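Local coordinates for peptidoglycan-N-acetylmuramic acid deacetylase PdaA (Bacillus subtilis, PDB 1NY1), which removes the acetyl group from N-acetylmuramic acid residues of peptidoglycan, a step toward the muramic delta-lactam of the spore cortex that germination requires, at residues S27-E30 with F35-G38; H68-T73 with D211-L216; D118-V123 with K155-Q160. All blocks are in the same frame, centred on the assembly; numbering follows the deposited sequence.

Interaction 1: residues S27-E30 with F35-G38; sequences SLIE and FYLG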
ATOM      1  N   SER A  27      11.146 -14.668  -8.156  1.00 26.41           N
ATOM      2  CA  SER A  27      10.678 -16.053  -8.148  1.00 26.07           C
ATOM      3  C   SER A  27       9.854 -16.363  -6.902  1.00 25.10           C
ATOM      4  O   SER A  27       8.812 -17.010  -6.986  1.00 24.58           O
ATOM      5  CB  SER A  27      11.864 -17.019  -8.228  1.00 28.04           C
ATOM      6  OG  SER A  27      12.504 -16.938  -9.490  1.00 31.63           O
ATOM      7  N   LEU A  28      10.322 -15.891  -5.751  1.00 23.74           N
ATOM      8  CA  LEU A  28       9.632 -16.135  -4.494  1.00 23.99           C
ATOM      9  C   LEU A  28       8.229 -15.550  -4.477  1.00 25.13           C
ATOM     10  O   LEU A  28       7.256 -16.252  -4.202  1.00 26.05           O
ATOM     11  CB  LEU A  28      10.424 -15.548  -3.325  1.00 23.28           C
ATOM     12  CG  LEU A  28      10.602 -16.446  -2.099  1.00 22.35           C
ATOM     13  CD1 LEU A  28      10.918 -15.575  -0.893  1.00 22.02           C
ATOM     14  CD2 LEU A  28       9.336 -17.262  -1.839  1.00 22.15           C
ATOM     15  N   ILE A  29       8.124 -14.259  -4.768  1.00 26.43           N
ATOM     16  CA  ILE A  29       6.827 -13.595  -4.761  1.00 27.48           C
ATOM     17  C   ILE A  29       5.850 -14.198  -5.767  1.00 27.84           C
ATOM     18  O   ILE A  29       4.674 -14.382  -5.459  1.00 27.54           O
ATOM     19  CB  ILE A  29       6.969 -12.086  -5.047  1.00 28.49           C
ATOM     20  CG1 ILE A  29       7.619 -11.873  -6.411  1.00 29.87           C
ATOM     21  CG2 ILE A  29       7.793 -11.430  -3.952  1.00 27.94           C
ATOM     22  CD1 ILE A  29       7.562 -10.441  -6.886  1.00 32.54           C
ATOM     23  N   GLU A  30       6.337 -14.507  -6.965  1.00 27.39           N
ATOM     24  CA  GLU A  30       5.483 -15.087  -7.995  1.00 27.71           C
ATOM     25  C   GLU A  30       4.989 -16.476  -7.610  1.00 26.07           C
ATOM     26  O   GLU A  30       3.892 -16.882  -7.998  1.00 23.95           O
ATOM     27  CB  GLU A  30       6.228 -15.146  -9.332  1.00 31.11           C
ATOM     28  CG  GLU A  30       6.469 -13.776  -9.955  1.00 36.25           C
ATOM     29  CD  GLU A  30       5.174 -13.026 -10.231  1.00 39.04           C
ATOM     30  OE1 GLU A  30       4.356 -13.529 -11.035  1.00 41.24           O
ATOM     31  OE2 GLU A  30       4.973 -11.938  -9.641  1.00 40.41           O
ATOM     32  N   PHE A  35       3.060  -9.385  -5.536  1.00 16.55           N
ATOM     33  CA  PHE A  35       3.607  -8.514  -6.575  1.00 16.11           C
ATOM     34  C   PHE A  35       4.000  -7.152  -6.035  1.00 15.12           C
ATOM     35  O   PHE A  35       3.611  -6.777  -4.928  1.00 11.96           O
ATOM     36  CB  PHE A  35       2.592  -8.349  -7.715  1.00 18.04           C
ATOM     37  CG  PHE A  35       1.251  -7.850  -7.264  1.00 19.62           C
ATOM     38  CD1 PHE A  35       1.027  -6.491  -7.060  1.00 20.92           C
ATOM     39  CD2 PHE A  35       0.220  -8.745  -7.004  1.00 20.85           C
ATOM     40  CE1 PHE A  35      -0.206  -6.031  -6.600  1.00 20.16           C
ATOM     41  CE2 PHE A  35      -1.016  -8.299  -6.543  1.00 21.14           C
ATOM     42  CZ  PHE A  35      -1.229  -6.938  -6.339  1.00 21.95           C
ATOM     43  N   TYR A  36       4.786  -6.416  -6.814  1.00 14.35           N
ATOM     44  CA  TYR A  36       5.212  -5.079  -6.410  1.00 13.41           C
ATOM     45  C   TYR A  36       5.045  -4.093  -7.554  1.00 12.15           C
ATOM     46  O   TYR A  36       5.299  -2.900  -7.402  1.00 13.02           O
ATOM     47  CB  TYR A  36       6.663  -5.085  -5.935  1.00 14.70           C
ATOM     48  CG  TYR A  36       7.689  -5.595  -6.927  1.00 14.97           C
ATOM     49  CD1 TYR A  36       7.919  -6.960  -7.078  1.00 15.75           C
ATOM     50  CD2 TYR A  36       8.496  -4.707  -7.638  1.00 16.48           C
ATOM     51  CE1 TYR A  36       8.938  -7.434  -7.904  1.00 15.48           C
ATOM     52  CE2 TYR A  36       9.522  -5.168  -8.469  1.00 15.98           C
ATOM     53  CZ  TYR A  36       9.740  -6.529  -8.591  1.00 17.98           C
ATOM     54  OH  TYR A  36      10.776  -6.986  -9.368  1.00 17.41           O
ATOM     55  N   LEU A  37       4.602  -4.608  -8.697  1.00 12.13           N
ATOM     56  CA  LEU A  37       4.360  -3.796  -9.879  1.00 11.10           C
ATOM     57  C   LEU A  37       3.053  -4.213 -10.538  1.00 12.78           C
ATOM     58  O   LEU A  37       2.603  -5.350 -10.386  1.00 12.56           O
ATOM     59  CB  LEU A  37       5.496  -3.963 -10.893  1.00 12.09           C
ATOM     60  CG  LEU A  37       6.840  -3.296 -10.595  1.00 12.83           C
ATOM     61  CD1 LEU A  37       7.916  -3.894 -11.490  1.00 13.73           C
ATOM     62  CD2 LEU A  37       6.732  -1.792 -10.808  1.00 14.41           C
ATOM     63  N   GLY A  38       2.459  -3.278 -11.277  1.00 11.72           N
ATOM     64  CA  GLY A  38       1.228  -3.544 -11.994  1.00 12.64           C
ATOM     65  C   GLY A  38       1.601  -3.737 -13.453  1.00 15.31           C
ATOM     66  O   GLY A  38       2.636  -4.337 -13.748  1.00 15.52           O
TER

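Interaction 2: residues H68-T73 with D211-L216; sequences HRVTGT and DAITDL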
ATOM      1  N   HIS A  68      -9.485  14.307  -7.753  1.00 12.51           N
ATOM      2  CA  HIS A  68      -8.877  13.714  -8.943  1.00 13.49           C
ATOM      3  C   HIS A  68      -9.558  12.414  -9.355  1.00 12.07           C
ATOM      4  O   HIS A  68      -9.168  11.790 -10.338  1.00 13.19           O
ATOM      5  CB  HIS A  68      -7.395  13.432  -8.682  1.00 15.53           C
ATOM      6  CG  HIS A  68      -6.558  14.663  -8.547  1.00 16.66           C
ATOM      7  ND1 HIS A  68      -6.271  15.484  -9.616  1.00 18.75           N
ATOM      8  CD2 HIS A  68      -5.956  15.220  -7.470  1.00 17.70           C
ATOM      9  CE1 HIS A  68      -5.528  16.495  -9.203  1.00 19.04           C
ATOM     10  NE2 HIS A  68      -5.325  16.359  -7.904  1.00 17.96           N
ATOM     11  N   ARG A  69     -10.579  12.028  -8.597  1.00 12.31           N
ATOM     12  CA  ARG A  69     -11.329  10.799  -8.822  1.00 13.11           C
ATOM     13  C   ARG A  69     -10.390   9.601  -8.968  1.00 13.30           C
ATOM     14  O   ARG A  69     -10.515   8.789  -9.888  1.00 11.85           O
ATOM     15  CB  ARG A  69     -12.241  10.916 -10.051  1.00 14.06           C
ATOM     16  CG  ARG A  69     -13.468  10.004  -9.970  1.00 19.20           C
ATOM     17  CD  ARG A  69     -14.487  10.311 -11.060  1.00 18.71           C
ATOM     18  NE  ARG A  69     -15.674   9.456 -10.991  1.00 19.95           N
ATOM     19  CZ  ARG A  69     -16.665   9.602 -10.115  1.00 18.28           C
ATOM     20  NH1 ARG A  69     -16.629  10.573  -9.213  1.00 21.21           N
ATOM     21  NH2 ARG A  69     -17.705   8.779 -10.154  1.00 19.63           N
ATOM     22  N   VAL A  70      -9.444   9.511  -8.042  1.00 12.26           N
ATOM     23  CA  VAL A  70      -8.481   8.425  -8.016  1.00 13.00           C
ATOM     24  C   VAL A  70      -8.810   7.521  -6.836  1.00 11.96           C
ATOM     25  O   VAL A  70      -9.166   7.999  -5.762  1.00 12.35           O
ATOM     26  CB  VAL A  70      -7.042   8.964  -7.870  1.00 13.83           C
ATOM     27  CG1 VAL A  70      -6.064   7.808  -7.690  1.00 14.50           C
ATOM     28  CG2 VAL A  70      -6.670   9.777  -9.103  1.00 16.67           C
ATOM     29  N   THR A  71      -8.699   6.213  -7.045  1.00 13.62           N
ATOM     30  CA  THR A  71      -9.003   5.239  -5.995  1.00 13.82           C
ATOM     31  C   THR A  71      -7.737   4.762  -5.298  1.00 12.83           C
ATOM     32  O   THR A  71      -6.837   4.218  -5.937  1.00 14.52           O
ATOM     33  CB  THR A  71      -9.734   4.014  -6.579  1.00 13.12           C
ATOM     34  OG1 THR A  71     -10.989   4.428  -7.136  1.00 13.69           O
ATOM     35  CG2 THR A  71      -9.988   2.972  -5.496  1.00 13.98           C
ATOM     36  N   GLY A  72      -7.672   4.965  -3.987  1.00 13.11           N
ATOM     37  CA  GLY A  72      -6.503   4.531  -3.246  1.00 11.95           C
ATOM     38  C   GLY A  72      -6.755   3.244  -2.485  1.00 12.32           C
ATOM     39  O   GLY A  72      -7.900   2.841  -2.283  1.00 10.38           O
ATOM     40  N   THR A  73      -5.675   2.578  -2.088  1.00 10.27           N
ATOM     41  CA  THR A  73      -5.774   1.358  -1.299  1.00 10.20           C
ATOM     42  C   THR A  73      -5.026   1.695  -0.016  1.00 11.05           C
ATOM     43  O   THR A  73      -3.837   2.029  -0.046  1.00 10.72           O
ATOM     44  CB  THR A  73      -5.127   0.155  -2.024  1.00 11.90           C
ATOM     45  OG1 THR A  73      -5.816  -0.087  -3.261  1.00 12.13           O
ATOM     46  CG2 THR A  73      -5.208  -1.099  -1.164  1.00  9.94           C
ATOM     47  N   ASP A 211      -0.404  17.935  -6.180  1.00 14.56           N
ATOM     48  CA  ASP A 211       0.459  18.400  -7.270  1.00 15.28           C
ATOM     49  C   ASP A 211       1.002  17.252  -8.110  1.00 15.13           C
ATOM     50  O   ASP A 211       1.082  17.345  -9.336  1.00 15.43           O
ATOM     51  CB  ASP A 211       1.645  19.204  -6.723  1.00 17.86           C
ATOM     52  CG  ASP A 211       1.224  20.514  -6.076  1.00 20.30           C
ATOM     53  OD1 ASP A 211       0.022  20.851  -6.121  1.00 19.07           O
ATOM     54  OD2 ASP A 211       2.103  21.206  -5.524  1.00 19.96           O
ATOM     55  N   ALA A 212       1.388  16.171  -7.443  1.00 14.02           N
ATOM     56  CA  ALA A 212       1.936  15.006  -8.125  1.00 13.33           C
ATOM     57  C   ALA A 212       0.922  14.382  -9.075  1.00 13.35           C
ATOM     58  O   ALA A 212       1.251  14.064 -10.213  1.00 13.77           O
ATOM     59  CB  ALA A 212       2.405  13.972  -7.102  1.00 13.52           C
ATOM     60  N   ILE A 213      -0.311  14.199  -8.611  1.00 12.37           N
ATOM     61  CA  ILE A 213      -1.330  13.611  -9.473  1.00 13.57           C
ATOM     62  C   ILE A 213      -1.594  14.546 -10.649  1.00 13.86           C
ATOM     63  O   ILE A 213      -1.635  14.113 -11.801  1.00 13.89           O
ATOM     64  CB  ILE A 213      -2.651  13.367  -8.715  1.00 10.69           C
ATOM     65  CG1 ILE A 213      -2.440  12.289  -7.651  1.00  9.62           C
ATOM     66  CG2 ILE A 213      -3.737  12.911  -9.694  1.00 12.35           C
ATOM     67  CD1 ILE A 213      -3.624  12.109  -6.735  1.00 11.42           C
ATOM     68  N   THR A 214      -1.770  15.831 -10.358  1.00 15.09           N
ATOM     69  CA  THR A 214      -2.021  16.796 -11.415  1.00 15.85           C
ATOM     70  C   THR A 214      -0.938  16.707 -12.491  1.00 17.27           C
ATOM     71  O   THR A 214      -1.242  16.494 -13.665  1.00 16.71           O
ATOM     72  CB  THR A 214      -2.073  18.236 -10.864  1.00 17.17           C
ATOM     73  OG1 THR A 214      -3.105  18.333  -9.877  1.00 17.40           O
ATOM     74  CG2 THR A 214      -2.371  19.225 -11.986  1.00 17.02           C
ATOM     75  N   ASP A 215       0.324  16.844 -12.097  1.00 17.32           N
ATOM     76  CA  ASP A 215       1.421  16.793 -13.062  1.00 19.41           C
ATOM     77  C   ASP A 215       1.645  15.432 -13.719  1.00 19.12           C
ATOM     78  O   ASP A 215       2.031  15.364 -14.890  1.00 18.51           O
ATOM     79  CB  ASP A 215       2.722  17.281 -12.421  1.00 22.13           C
ATOM     80  CG  ASP A 215       2.673  18.753 -12.069  1.00 28.23           C
ATOM     81  OD1 ASP A 215       2.234  19.560 -12.923  1.00 30.68           O
ATOM     82  OD2 ASP A 215       3.079  19.111 -10.941  1.00 30.59           O
ATOM     83  N   LEU A 216       1.418  14.349 -12.979  1.00 16.64           N
ATOM     84  CA  LEU A 216       1.597  13.019 -13.551  1.00 16.62           C
ATOM     85  C   LEU A 216       0.515  12.762 -14.597  1.00 15.59           C
ATOM     86  O   LEU A 216       0.776  12.149 -15.635  1.00 15.18           O
ATOM     87  CB  LEU A 216       1.567  11.952 -12.445  1.00 16.62           C
ATOM     88  CG  LEU A 216       2.876  11.864 -11.650  1.00 16.85           C
ATOM     89  CD1 LEU A 216       2.692  11.013 -10.401  1.00 18.03           C
ATOM     90  CD2 LEU A 216       3.961  11.274 -12.539  1.00 17.80           C
TER

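Interaction 3: residues D118-V123 with K155-Q160; sequences DELDSV and KRLGYQ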
ATOM      1  N   ASP A 118      -5.440 -14.640  13.402  1.00 19.86           N
ATOM      2  CA  ASP A 118      -6.086 -13.695  14.307  1.00 20.36           C
ATOM      3  C   ASP A 118      -5.651 -12.259  14.026  1.00 20.25           C
ATOM      4  O   ASP A 118      -6.467 -11.337  14.045  1.00 21.01           O
ATOM      5  CB  ASP A 118      -5.752 -14.038  15.759  1.00 21.89           C
ATOM      6  CG  ASP A 118      -6.433 -13.111  16.741  1.00 24.21           C
ATOM      7  OD1 ASP A 118      -7.673 -13.199  16.885  1.00 28.91           O
ATOM      8  OD2 ASP A 118      -5.737 -12.279  17.364  1.00 28.90           O
ATOM      9  N   GLU A 119      -4.356 -12.077  13.783  1.00 19.64           N
ATOM     10  CA  GLU A 119      -3.807 -10.757  13.501  1.00 20.87           C
ATOM     11  C   GLU A 119      -4.481 -10.127  12.290  1.00 19.90           C
ATOM     12  O   GLU A 119      -4.707  -8.919  12.257  1.00 20.97           O
ATOM     13  CB  GLU A 119      -2.302 -10.848  13.235  1.00 21.36           C
ATOM     14  CG  GLU A 119      -1.410 -10.823  14.473  1.00 23.71           C
ATOM     15  CD  GLU A 119      -1.507  -9.519  15.242  1.00 24.67           C
ATOM     16  OE1 GLU A 119      -1.622  -8.449  14.608  1.00 23.22           O
ATOM     17  OE2 GLU A 119      -1.454  -9.556  16.488  1.00 27.31           O
ATOM     18  N   LEU A 120      -4.801 -10.947  11.293  1.00 19.29           N
ATOM     19  CA  LEU A 120      -5.433 -10.436  10.085  1.00 17.84           C
ATOM     20  C   LEU A 120      -6.952 -10.358  10.187  1.00 17.46           C
ATOM     21  O   LEU A 120      -7.546  -9.332   9.851  1.00 15.12           O
ATOM     22  CB  LEU A 120      -5.030 -11.289   8.879  1.00 18.34           C
ATOM     23  CG  LEU A 120      -3.523 -11.422   8.633  1.00 18.58           C
ATOM     24  CD1 LEU A 120      -3.274 -12.195   7.346  1.00 18.03           C
ATOM     25  CD2 LEU A 120      -2.892 -10.043   8.549  1.00 18.56           C
ATOM     26  N   ASP A 121      -7.590 -11.424  10.661  1.00 15.46           N
ATOM     27  CA  ASP A 121      -9.040 -11.411  10.762  1.00 16.40           C
ATOM     28  C   ASP A 121      -9.552 -10.295  11.658  1.00 15.85           C
ATOM     29  O   ASP A 121     -10.580  -9.688  11.366  1.00 14.94           O
ATOM     30  CB  ASP A 121      -9.580 -12.737  11.286  1.00 19.45           C
ATOM     31  CG  ASP A 121     -11.090 -12.712  11.446  1.00 20.79           C
ATOM     32  OD1 ASP A 121     -11.794 -12.575  10.423  1.00 21.82           O
ATOM     33  OD2 ASP A 121     -11.574 -12.813  12.590  1.00 23.34           O
ATOM     34  N   SER A 122      -8.838 -10.031  12.747  1.00 15.04           N
ATOM     35  CA  SER A 122      -9.250  -8.993  13.680  1.00 16.38           C
ATOM     36  C   SER A 122      -9.406  -7.630  13.002  1.00 16.50           C
ATOM     37  O   SER A 122     -10.302  -6.861  13.349  1.00 17.15           O
ATOM     38  CB  SER A 122      -8.265  -8.906  14.853  1.00 18.24           C
ATOM     39  OG  SER A 122      -6.936  -8.675  14.411  1.00 24.76           O
ATOM     40  N   VAL A 123      -8.549  -7.331  12.030  1.00 14.98           N
ATOM     41  CA  VAL A 123      -8.648  -6.054  11.327  1.00 13.47           C
ATOM     42  C   VAL A 123      -9.938  -6.016  10.507  1.00 13.48           C
ATOM     43  O   VAL A 123     -10.703  -5.056  10.590  1.00 12.36           O
ATOM     44  CB  VAL A 123      -7.432  -5.820  10.393  1.00 13.35           C
ATOM     45  CG1 VAL A 123      -7.618  -4.521   9.603  1.00 14.11           C
ATOM     46  CG2 VAL A 123      -6.159  -5.741  11.217  1.00 12.73           C
ATOM     47  N   LYS A 155      -1.279 -16.647   2.008  1.00 18.19           N
ATOM     48  CA  LYS A 155      -1.921 -17.048   0.762  1.00 20.57           C
ATOM     49  C   LYS A 155      -2.941 -18.142   1.060  1.00 21.84           C
ATOM     50  O   LYS A 155      -4.007 -18.200   0.446  1.00 19.42           O
ATOM     51  CB  LYS A 155      -0.884 -17.575  -0.237  1.00 21.62           C
ATOM     52  CG  LYS A 155      -1.485 -18.112  -1.527  1.00 25.21           C
ATOM     53  CD  LYS A 155      -0.437 -18.751  -2.430  1.00 28.33           C
ATOM     54  CE  LYS A 155      -1.091 -19.344  -3.672  1.00 30.70           C
ATOM     55  NZ  LYS A 155      -0.126 -20.022  -4.577  1.00 32.60           N
ATOM     56  N   ARG A 156      -2.611 -19.012   2.010  1.00 22.94           N
ATOM     57  CA  ARG A 156      -3.518 -20.091   2.378  1.00 24.39           C
ATOM     58  C   ARG A 156      -4.779 -19.483   2.979  1.00 24.59           C
ATOM     59  O   ARG A 156      -5.867 -20.043   2.856  1.00 25.60           O
ATOM     60  CB  ARG A 156      -2.862 -21.027   3.396  1.00 25.33           C
ATOM     61  CG  ARG A 156      -3.661 -22.300   3.651  1.00 29.92           C
ATOM     62  CD  ARG A 156      -2.959 -23.224   4.636  1.00 31.48           C
ATOM     63  NE  ARG A 156      -3.544 -23.184   5.976  1.00 34.71           N
ATOM     64  CZ  ARG A 156      -3.568 -22.113   6.764  1.00 36.60           C
ATOM     65  NH1 ARG A 156      -3.043 -20.965   6.360  1.00 40.35           N
ATOM     66  NH2 ARG A 156      -4.110 -22.194   7.971  1.00 37.77           N
ATOM     67  N   LEU A 157      -4.617 -18.328   3.621  1.00 22.55           N
ATOM     68  CA  LEU A 157      -5.724 -17.615   4.242  1.00 22.34           C
ATOM     69  C   LEU A 157      -6.489 -16.761   3.231  1.00 21.88           C
ATOM     70  O   LEU A 157      -7.406 -16.024   3.599  1.00 22.54           O
ATOM     71  CB  LEU A 157      -5.206 -16.728   5.375  1.00 23.42           C
ATOM     72  CG  LEU A 157      -4.578 -17.466   6.560  1.00 23.69           C
ATOM     73  CD1 LEU A 157      -4.069 -16.462   7.577  1.00 22.80           C
ATOM     74  CD2 LEU A 157      -5.611 -18.383   7.190  1.00 24.41           C
ATOM     75  N   GLY A 158      -6.096 -16.859   1.965  1.00 21.59           N
ATOM     76  CA  GLY A 158      -6.758 -16.110   0.912  1.00 19.93           C
ATOM     77  C   GLY A 158      -6.248 -14.699   0.701  1.00 19.95           C
ATOM     78  O   GLY A 158      -6.877 -13.909  -0.004  1.00 17.46           O
ATOM     79  N   TYR A 159      -5.106 -14.378   1.294  1.00 19.14           N
ATOM     80  CA  TYR A 159      -4.542 -13.042   1.158  1.00 18.50           C
ATOM     81  C   TYR A 159      -3.568 -12.871   0.011  1.00 18.60           C
ATOM     82  O   TYR A 159      -2.739 -13.738  -0.274  1.00 18.89           O
ATOM     83  CB  TYR A 159      -3.855 -12.619   2.459  1.00 18.34           C
ATOM     84  CG  TYR A 159      -4.811 -12.128   3.512  1.00 17.25           C
ATOM     85  CD1 TYR A 159      -5.262 -10.805   3.505  1.00 15.35           C
ATOM     86  CD2 TYR A 159      -5.291 -12.986   4.502  1.00 16.40           C
ATOM     87  CE1 TYR A 159      -6.165 -10.349   4.458  1.00 14.22           C
ATOM     88  CE2 TYR A 159      -6.201 -12.537   5.459  1.00 16.30           C
ATOM     89  CZ  TYR A 159      -6.632 -11.223   5.433  1.00 16.92           C
ATOM     90  OH  TYR A 159      -7.535 -10.774   6.373  1.00 20.31           O
ATOM     91  N   GLN A 160      -3.693 -11.727  -0.643  1.00 17.17           N
ATOM     92  CA  GLN A 160      -2.829 -11.360  -1.743  1.00 19.03           C
ATOM     93  C   GLN A 160      -1.856 -10.372  -1.107  1.00 16.77           C
ATOM     94  O   GLN A 160      -2.280  -9.348  -0.574  1.00 16.59           O
ATOM     95  CB  GLN A 160      -3.641 -10.655  -2.825  1.00 22.38           C
ATOM     96  CG  GLN A 160      -2.905 -10.491  -4.122  1.00 28.27           C
ATOM     97  CD  GLN A 160      -2.832 -11.783  -4.898  1.00 28.71           C
ATOM     98  OE1 GLN A 160      -1.988 -11.942  -5.772  1.00 32.42           O
ATOM     99  NE2 GLN A 160      -3.729 -12.715  -4.588  1.00 33.25           N
TER

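Interaction 1: residues S27-E30 with F35-G38
The ring of Tyr36 meets Ile29 with its edge: the terminal methyl CD1 of Ile29 lies near the ring plane, against the CD1-CE1 side. Ile29 CD1 is 3.5 Å from Tyr36 CE1 and equally far from Tyr36 CD1, so the methyl sits squarely on that ring bond, and the two side chains cross at about a right angle. Trp8 is a further ring neighbour, its plane turned about 55° from that of Tyr36. The ring of Phe35 goes elsewhere, packing on Leu229 and Met230 of helix 226-234; what Phe35 offers Ile29 is backbone, with Phe35 CA 4.4 Å from Ile29 CD1. Ile29 reaches this place from the helix by an extended end (chi2 169°), although its CG1 stands between the backbone N and the carbonyl carbon. Tyr36 has the same kind of first torsion (chi1 57°), which swings its ring back toward helix 23-31. The hydroxyl then bonds to Asn26 OD1 of that helix and to the backbone N of Ala21. Tyr36 is therefore held to the helix region twice, by an apolar edge partway along the ring and by two polar partners at its end, and this should fix the ring well. Backbone bonds from Phe35 to Phe163 and from Gly38 to Gly193 join the loop to neighbouring parts of the chain. Through Tyr36 and Ile29, the loop that follows helix 23-31 packs back on that same helix before the chain runs on to strand 44-51 of the parallel sheet in this polysaccharide deacetylase (NodB) fold.

Interaction 2: residues H68-T73 with D211-L216
His68 and Ile213 bury equal areas here and carry the contact, with Thr214 and Val70 in smaller parts. The branch methyl CG2 of Ile213 sits over one face of the imidazole, in a CH-pi contact: it is 3.7 Å from the ring centroid and 19° off the normal. It lies toward the rim, with Ile213 CG2 coming to 3.5 Å of His68 CG. The longer branch touches as well, Ile213 CD1 being 4.0 Å from His68 CD2. With CG1 of Ile213 beside its backbone N (chi1 -67°) and CG2 anti to that nitrogen, CG2 is set over the ring and CD1 passes beyond its CD2 corner.

Thr214, one residue further on the same helix, comes to the ring from its edge. Its OG1 lies near the imidazole plane, 3.1 Å from His68 CE1, a close approach of a hydroxyl oxygen to a ring carbon. The stronger polar partners are both in Asp210: His68 NE2 bonds to its carboxylate OD1, and Thr214 OG1 to its backbone O.

Val70 adds a looser touch from beyond the bend, with Val70 CG2 4.3 Å from Ile213 CG2; both side chains also pack on Leu47 and Phe223 of the parallel sheet. Between His68 and Val70 the chain turns at Arg69, whose positive phi ends helix 58-67 in a Schellman motif, and His68 O accepts from Lys217 NZ. The contact thus joins the helix 58-67 to strand 73-76 connection with helix 205-219. Chemically, methyl on the face and polar groups at the edge should together limit the rotation of the imidazole, and the neighbouring Asp210 carboxylate would tend to favour its protonated form.

Interaction 3: residues D118-V123 with K155-Q160
The hydroxyl of Tyr159 is gripped beside the middle of helix 113-131: it bonds to Asn124 OD1 of that helix, and Asn100 ND2, at the end of strand 97-100, makes a weak second bond to it. Asn100 ND2 also bonds to Leu120 O, so one amide serves both sides of the contact. Beside this polar end, Leu120 CB is 3.6 Å from Tyr159 OH, and the leucine runs back along the ring in the opposite direction to the tyrosine. Its methyl CD1 ends over one face, 3.8 Å from the ring centroid and 26° off the normal, a CH-pi contact displaced toward the CD2-CE2 side. At the ring edge lies Leu157 CB, and Leu157 CD1 is 4.3 Å from Leu120 CD1. Gly158, with positive phi, closes helix 148-156 in a Schellman motif and turns the chain so that Leu157 and Tyr159 both face Leu120. On helix 113-131, Ser122 OG bonds to Asp118 O at 2.7 Å, in the carbonyl plane. The chemistry is thus divided: apolar contacts hold the ring's face and edge, while Asn124, with a weak bond from Asn100, gives the hydroxyl of the buried tyrosine its polar partners.

Overall arrangement
Interactions 1 and 3 are neighbours, their centres 19 Å apart, and they touch: Phe35 CE2 lies 3.8 Å from Gln160 CG, so the loop after helix 23-31 packs on the start of strand 160-161. Interaction 2 stands apart, 24 Å from interaction 1 and 29 Å from interaction 3 between centres, and interactions 2 and 3 lie on opposite sides of the chain's centre. Interaction 3 comes nearest the metal site, the side chain of Leu120 being about 8 Å from that of His101 and about 10 Å from that of His105. Interactions 1 and 2 lie away from the metal and catalytic residues, though the loop of interaction 1 leads on to strand 44-51, which carries Asp50, the likely proton acceptor.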